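Long-range contacts in CD180 antigen (Mus musculus, PDB 3T6Q), which may cooperate with MD-1 and TLR4 in the innate immune response of B-cells to bacterial lipopolysaccharide, leading to NF-kappa-B activation: residues Ala246-Leu251 / Ser271-Cys276; Gln213-Ile218 / Asp239-Ser244. All blocks are in the same frame, centred on the assembly; numbering follows the deposited sequence.

Contact 1 of 2, residues Ala246-Leu251 / Ser271-Cys276. With CU (copper (II) ion), chain J.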
loop_
_atom_site.group_PDB
_atom_site.type_symbol
_atom_site.label_atom_id
_atom_site.label_comp_id
_atom_site.label_asym_id
_atom_site.label_seq_id
_atom_site.Cartn_x
_atom_site.Cartn_y
_atom_site.Cartn_z
ATOM N N ALA A 246 1.162 -30.395 -20.948
ATOM C CA ALA A 246 2.356 -29.524 -21.085
ATOM C C ALA A 246 2.701 -28.692 -19.843
ATOM O O ALA A 246 3.868 -28.467 -19.562
ATOM C CB ALA A 246 2.239 -28.592 -22.292
ATOM N N VAL A 247 1.678 -28.203 -19.132
ATOM C CA VAL A 247 1.878 -27.327 -17.998
ATOM C C VAL A 247 2.773 -27.961 -16.915
ATOM O O VAL A 247 3.530 -27.272 -16.238
ATOM C CB VAL A 247 0.481 -26.922 -17.421
ATOM C CG1 VAL A 247 0.601 -26.302 -16.044
ATOM C CG2 VAL A 247 -0.251 -25.974 -18.391
ATOM N N PHE A 248 2.678 -29.275 -16.751
ATOM C CA PHE A 248 3.246 -29.972 -15.576
ATOM C C PHE A 248 4.622 -30.618 -15.774
ATOM O O PHE A 248 5.114 -31.319 -14.880
ATOM C CB PHE A 248 2.256 -31.035 -15.099
ATOM C CG PHE A 248 0.893 -30.463 -14.783
ATOM C CD1 PHE A 248 0.726 -29.578 -13.699
ATOM C CD2 PHE A 248 -0.200 -30.772 -15.569
ATOM C CE1 PHE A 248 -0.527 -29.036 -13.397
ATOM C CE2 PHE A 248 -1.460 -30.214 -15.284
ATOM C CZ PHE A 248 -1.616 -29.353 -14.195
ATOM N N GLU A 249 5.217 -30.387 -16.940
ATOM C CA GLU A 249 6.510 -31.020 -17.322
ATOM C C GLU A 249 7.580 -30.929 -16.226
ATOM O O GLU A 249 8.264 -31.922 -15.940
ATOM C CB GLU A 249 6.996 -30.396 -18.648
ATOM C CG GLU A 249 6.162 -30.855 -19.851
ATOM C CD GLU A 249 6.353 -32.333 -20.194
ATOM O OE1 GLU A 249 7.252 -32.642 -21.038
ATOM O OE2 GLU A 249 5.625 -33.220 -19.650
ATOM N N GLY A 250 7.704 -29.751 -15.591
ATOM C CA GLY A 250 8.712 -29.536 -14.528
ATOM C C GLY A 250 8.543 -30.431 -13.312
ATOM O O GLY A 250 9.489 -30.699 -12.562
ATOM N N LEU A 251 7.335 -30.904 -13.075
ATOM C CA LEU A 251 7.125 -31.763 -11.889
ATOM C C LEU A 251 7.934 -33.074 -11.913
ATOM O O LEU A 251 8.163 -33.672 -10.864
ATOM C CB LEU A 251 5.632 -32.120 -11.768
ATOM C CG LEU A 251 5.033 -32.611 -10.462
ATOM C CD1 LEU A 251 5.384 -31.662 -9.311
ATOM C CD2 LEU A 251 3.509 -32.628 -10.669
ATOM N N SER A 271 -5.957 -38.155 -21.029
ATOM C CA SER A 271 -5.476 -39.276 -20.223
ATOM C C SER A 271 -3.973 -39.193 -19.865
ATOM O O SER A 271 -3.472 -39.951 -19.004
ATOM C CB SER A 271 -5.769 -40.578 -20.947
ATOM O OG SER A 271 -5.162 -40.549 -22.241
ATOM N N ASN A 272 -3.246 -38.296 -20.535
ATOM C CA ASN A 272 -1.816 -38.084 -20.251
ATOM C C ASN A 272 -1.541 -36.928 -19.284
ATOM O O ASN A 272 -0.371 -36.585 -19.024
ATOM C CB ASN A 272 -1.046 -37.841 -21.562
ATOM C CG ASN A 272 0.386 -38.317 -21.478
ATOM O OD1 ASN A 272 0.717 -39.166 -20.641
ATOM N ND2 ASN A 272 1.248 -37.779 -22.362
ATOM N N THR A 273 -2.603 -36.341 -18.719
ATOM C CA THR A 273 -2.458 -35.099 -17.931
ATOM C C THR A 273 -1.512 -35.263 -16.720
ATOM O O THR A 273 -0.746 -34.349 -16.425
ATOM C CB THR A 273 -3.818 -34.595 -17.420
ATOM O OG1 THR A 273 -4.658 -34.325 -18.546
ATOM C CG2 THR A 273 -3.663 -33.302 -16.559
ATOM N N PHE A 274 -1.585 -36.412 -16.032
ATOM C CA PHE A 274 -0.847 -36.590 -14.782
ATOM C C PHE A 274 0.398 -37.482 -14.897
ATOM O O PHE A 274 0.927 -37.959 -13.882
ATOM C CB PHE A 274 -1.794 -37.113 -13.685
ATOM C CG PHE A 274 -2.950 -36.163 -13.412
ATOM C CD1 PHE A 274 -2.731 -34.966 -12.712
ATOM C CD2 PHE A 274 -4.223 -36.450 -13.875
ATOM C CE1 PHE A 274 -3.787 -34.061 -12.468
ATOM C CE2 PHE A 274 -5.293 -35.563 -13.622
ATOM C CZ PHE A 274 -5.073 -34.375 -12.938
ATOM N N HIS A 275 0.916 -37.660 -16.110
ATOM C CA HIS A 275 2.081 -38.561 -16.252
ATOM C C HIS A 275 3.328 -38.112 -15.494
ATOM O O HIS A 275 4.135 -38.969 -15.174
ATOM C CB HIS A 275 2.416 -38.842 -17.730
ATOM C CG HIS A 275 3.050 -37.670 -18.448
ATOM N ND1 HIS A 275 2.332 -36.733 -19.112
ATOM C CD2 HIS A 275 4.391 -37.294 -18.569
ATOM C CE1 HIS A 275 3.165 -35.817 -19.653
ATOM N NE2 HIS A 275 4.425 -36.162 -19.317
ATOM N N CYS A 276 3.488 -36.800 -15.184
ATOM C CA CYS A 276 4.575 -36.345 -14.290
ATOM C C CYS A 276 4.344 -36.428 -12.767
ATOM O O CYS A 276 5.207 -35.970 -11.976
ATOM C CB CYS A 276 5.090 -34.935 -14.666
ATOM S SG CYS A 276 6.205 -35.000 -16.096
HETATM CU CU CU J . 5.906 -35.109 -20.250
#

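Contact 2 of 2, residues Gln213-Ile218 / Asp239-Ser244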
loop_
_atom_site.group_PDB
_atom_site.type_symbol
_atom_site.label_atom_id
_atom_site.label_comp_id
_atom_site.label_asym_id
_atom_site.label_seq_id
_atom_site.Cartn_x
_atom_site.Cartn_y
_atom_site.Cartn_z
ATOM N N GLN A 213 -0.638 -16.981 -12.202
ATOM C CA GLN A 213 -1.178 -16.986 -13.556
ATOM C C GLN A 213 -0.310 -17.815 -14.511
ATOM O O GLN A 213 -0.682 -17.998 -15.683
ATOM C CB GLN A 213 -1.354 -15.533 -14.070
ATOM C CG GLN A 213 -2.317 -14.679 -13.224
ATOM C CD GLN A 213 -3.755 -15.214 -13.209
ATOM O OE1 GLN A 213 -4.456 -15.171 -14.232
ATOM N NE2 GLN A 213 -4.206 -15.716 -12.043
ATOM N N ASN A 214 0.823 -18.334 -14.020
ATOM C CA ASN A 214 1.734 -19.075 -14.904
ATOM C C ASN A 214 2.335 -20.330 -14.274
ATOM O O ASN A 214 3.485 -20.328 -13.827
ATOM C CB ASN A 214 2.807 -18.161 -15.541
ATOM C CG ASN A 214 3.386 -18.744 -16.845
ATOM O OD1 ASN A 214 3.476 -19.977 -17.027
ATOM N ND2 ASN A 214 3.796 -17.855 -17.757
ATOM N N LEU A 215 1.522 -21.400 -14.256
ATOM C CA LEU A 215 1.908 -22.645 -13.642
ATOM C C LEU A 215 3.204 -23.212 -14.276
ATOM O O LEU A 215 4.047 -23.734 -13.575
ATOM C CB LEU A 215 0.777 -23.669 -13.765
ATOM C CG LEU A 215 -0.415 -23.540 -12.804
ATOM C CD1 LEU A 215 -1.465 -24.615 -13.104
ATOM C CD2 LEU A 215 0.074 -23.662 -11.362
ATOM N N LEU A 216 3.350 -23.062 -15.589
ATOM C CA LEU A 216 4.501 -23.617 -16.334
ATOM C C LEU A 216 5.790 -23.057 -15.730
ATOM O O LEU A 216 6.725 -23.820 -15.443
ATOM C CB LEU A 216 4.403 -23.247 -17.819
ATOM C CG LEU A 216 4.877 -24.107 -19.005
ATOM C CD1 LEU A 216 5.172 -23.183 -20.184
ATOM C CD2 LEU A 216 6.107 -24.885 -18.665
ATOM N N VAL A 217 5.812 -21.737 -15.493
ATOM C CA VAL A 217 6.941 -21.016 -14.911
ATOM C C VAL A 217 7.304 -21.539 -13.534
ATOM O O VAL A 217 8.493 -21.694 -13.239
ATOM C CB VAL A 217 6.692 -19.476 -14.847
ATOM C CG1 VAL A 217 7.512 -18.793 -13.754
ATOM C CG2 VAL A 217 6.974 -18.844 -16.190
ATOM N N ILE A 218 6.285 -21.815 -12.708
ATOM C CA ILE A 218 6.502 -22.296 -11.351
ATOM C C ILE A 218 7.153 -23.697 -11.362
ATOM O O ILE A 218 8.150 -23.935 -10.670
ATOM C CB ILE A 218 5.160 -22.374 -10.522
ATOM C CG1 ILE A 218 4.478 -21.010 -10.367
ATOM C CG2 ILE A 218 5.396 -22.969 -9.141
ATOM C CD1 ILE A 218 5.306 -19.887 -9.759
ATOM N N ASP A 239 -8.404 -15.129 -13.519
ATOM C CA ASP A 239 -8.505 -15.644 -14.882
ATOM C C ASP A 239 -8.058 -17.096 -14.982
ATOM O O ASP A 239 -7.152 -17.532 -14.268
ATOM C CB ASP A 239 -7.664 -14.801 -15.831
ATOM C CG ASP A 239 -8.303 -13.469 -16.139
ATOM O OD1 ASP A 239 -9.536 -13.324 -15.953
ATOM O OD2 ASP A 239 -7.566 -12.560 -16.575
ATOM N N ASP A 240 -8.725 -17.829 -15.869
ATOM C CA ASP A 240 -8.370 -19.200 -16.202
ATOM C C ASP A 240 -7.182 -19.246 -17.147
ATOM O O ASP A 240 -7.076 -18.428 -18.062
ATOM C CB ASP A 240 -9.551 -19.891 -16.890
ATOM C CG ASP A 240 -10.642 -20.284 -15.926
ATOM O OD1 ASP A 240 -10.528 -19.970 -14.720
ATOM O OD2 ASP A 240 -11.620 -20.914 -16.381
ATOM N N GLU A 241 -6.290 -20.200 -16.922
ATOM C CA GLU A 241 -5.361 -20.598 -17.972
ATOM C C GLU A 241 -5.691 -22.018 -18.487
ATOM O O GLU A 241 -6.216 -22.867 -17.754
ATOM C CB GLU A 241 -3.879 -20.418 -17.558
ATOM C CG GLU A 241 -3.330 -21.401 -16.514
ATOM C CD GLU A 241 -1.804 -21.546 -16.573
ATOM O OE1 GLU A 241 -1.108 -21.222 -15.589
ATOM O OE2 GLU A 241 -1.299 -22.002 -17.612
ATOM N N ASP A 242 -5.390 -22.260 -19.759
ATOM C CA ASP A 242 -5.626 -23.561 -20.385
ATOM C C ASP A 242 -4.789 -24.633 -19.699
ATOM O O ASP A 242 -3.573 -24.475 -19.562
ATOM C CB ASP A 242 -5.294 -23.494 -21.888
ATOM C CG ASP A 242 -6.076 -22.390 -22.622
ATOM O OD1 ASP A 242 -7.308 -22.262 -22.422
ATOM O OD2 ASP A 242 -5.451 -21.646 -23.409
ATOM N N ILE A 243 -5.445 -25.692 -19.222
ATOM C CA ILE A 243 -4.732 -26.807 -18.567
ATOM C C ILE A 243 -4.547 -27.945 -19.562
ATOM O O ILE A 243 -5.514 -28.416 -20.160
ATOM C CB ILE A 243 -5.445 -27.334 -17.294
ATOM C CG1 ILE A 243 -5.581 -26.224 -16.231
ATOM C CG2 ILE A 243 -4.710 -28.537 -16.705
ATOM C CD1 ILE A 243 -4.296 -25.892 -15.487
ATOM N N SER A 244 -3.302 -28.376 -19.757
ATOM C CA SER A 244 -3.014 -29.551 -20.605
ATOM C C SER A 244 -1.788 -30.225 -19.991
ATOM O O SER A 244 -1.211 -29.652 -19.065
ATOM C CB SER A 244 -2.704 -29.091 -22.027
ATOM O OG SER A 244 -1.505 -28.339 -22.040
HETATM O O HOH W 1 -5.749 -18.569 -12.068
HETATM O O HOH W 2 1.399 -22.055 -17.487
#

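Contact 1 of 2, residues Ala246-Leu251 / Ser271-Cys276
The imidazole of His275 meets the carboxylate of Glu249 at its edge, near the ring plane, and the two flat groups are turned 58° against each other. A second flat group, the ring of Phe248, carries Val247 CG1 over one face toward the rim and meets the backbone oxygen of Thr273 obliquely, CD2 lying 3.7 Å from Thr273 O. Over the centre of the Phe274 ring sits Thr273 CG2. Residues 246-251, in 3-10 conformation, and the loop 271-276 belong to adjacent turns of the leucine-rich-repeat solenoid of this Toll-like receptor family member, facing each other on the side away from the parallel strands.

On the outside a copper(II) ion joins the loops, bound by Glu249 OE2 and His275 NE2 at 2.0 Å each; the two ligand atoms, 3.2 Å apart, share the metal and no hydrogen bond. Glu249 leaves the backbone pointing away from the other loop, and a bend at chi2 (-69°) turns CD back toward the copper. The other ring nitrogen, His275 ND1, donates to Asn272 O at 2.7 Å, in the ring plane and nearly straight (169°), fixing the imidazole's rotation.

Beneath the metal, Cys276 forms a disulfide with Cys252; Leu251 CB meets Cys276 CB at 4.1 Å and Leu251 CG lies beside Cys276 O. Phe277 meets both Phe248 and Phe274 edge-to-face. Cys276 CB lies 3.6 Å from Phe248 O, the same oxygen that accepts from Leu251 N.

Contact 2 of 2, residues Gln213-Ile218 / Asp239-Ser244
Glu241 reaches the start of helix 215-221 with both carboxylate oxygens. Glu241 OE1 accepts from Leu215 N at 3.0 Å through its syn lone pair, in an almost straight bond (177°). Glu241 OE2 takes a hydrogen bond from a water, 2.7 Å away, which also donates to Asn214 OD1 and accepts from Leu216 N. The carboxylate thus serves one amide of the first helical turn directly and the next through water. Its negative charge would be expected to suit the positive end of the helix dipole.

Glu241 CG lies between the backbone N and the carbonyl carbon (chi1 72°), and the extended chain beyond CG carries the carboxylate across to the helix start. Beside the carboxylate, Leu215 CD1 meets Ile243 CD1 at 3.9 Å, a small apolar patch. At the start of the loop 239-244, Gln213 OE1 comes within 3.6 Å of Asp239 CB, while a second water bridges Asp239 O and, weakly, Gln213 NE2; that nitrogen also donates to Gly211 O.

Further out, Asn214 holds the N-cap position: its OD1 accepts a weak bond from Val217 N at 3.3 Å. A helix start capped by its own asparagine and met by an acid from the next loop joins neighbouring turns of the leucine-rich-repeat solenoid here.

Contact 1 is largely buried, with its copper site at the outer margin, whereas contact 2 is a surface contact in which waters supplement one direct hydrogen bond. Both use the long loop between strands 226-231 and 255-260: residues 239-244 meet the helix before it, and residues 246-251 meet the loop after it, tying this connection to both neighbouring turns. The ties differ: a metal bridge, with a disulfide and a cluster of phenylalanines beside it, in contact 1, against a carboxylate at a helix start in contact 2. Their centres are about 12 Å apart, Val247 CG1 packing 3.5 Å from Leu215 CB and Phe248 CE2 3.9 Å from Ile243 CG2.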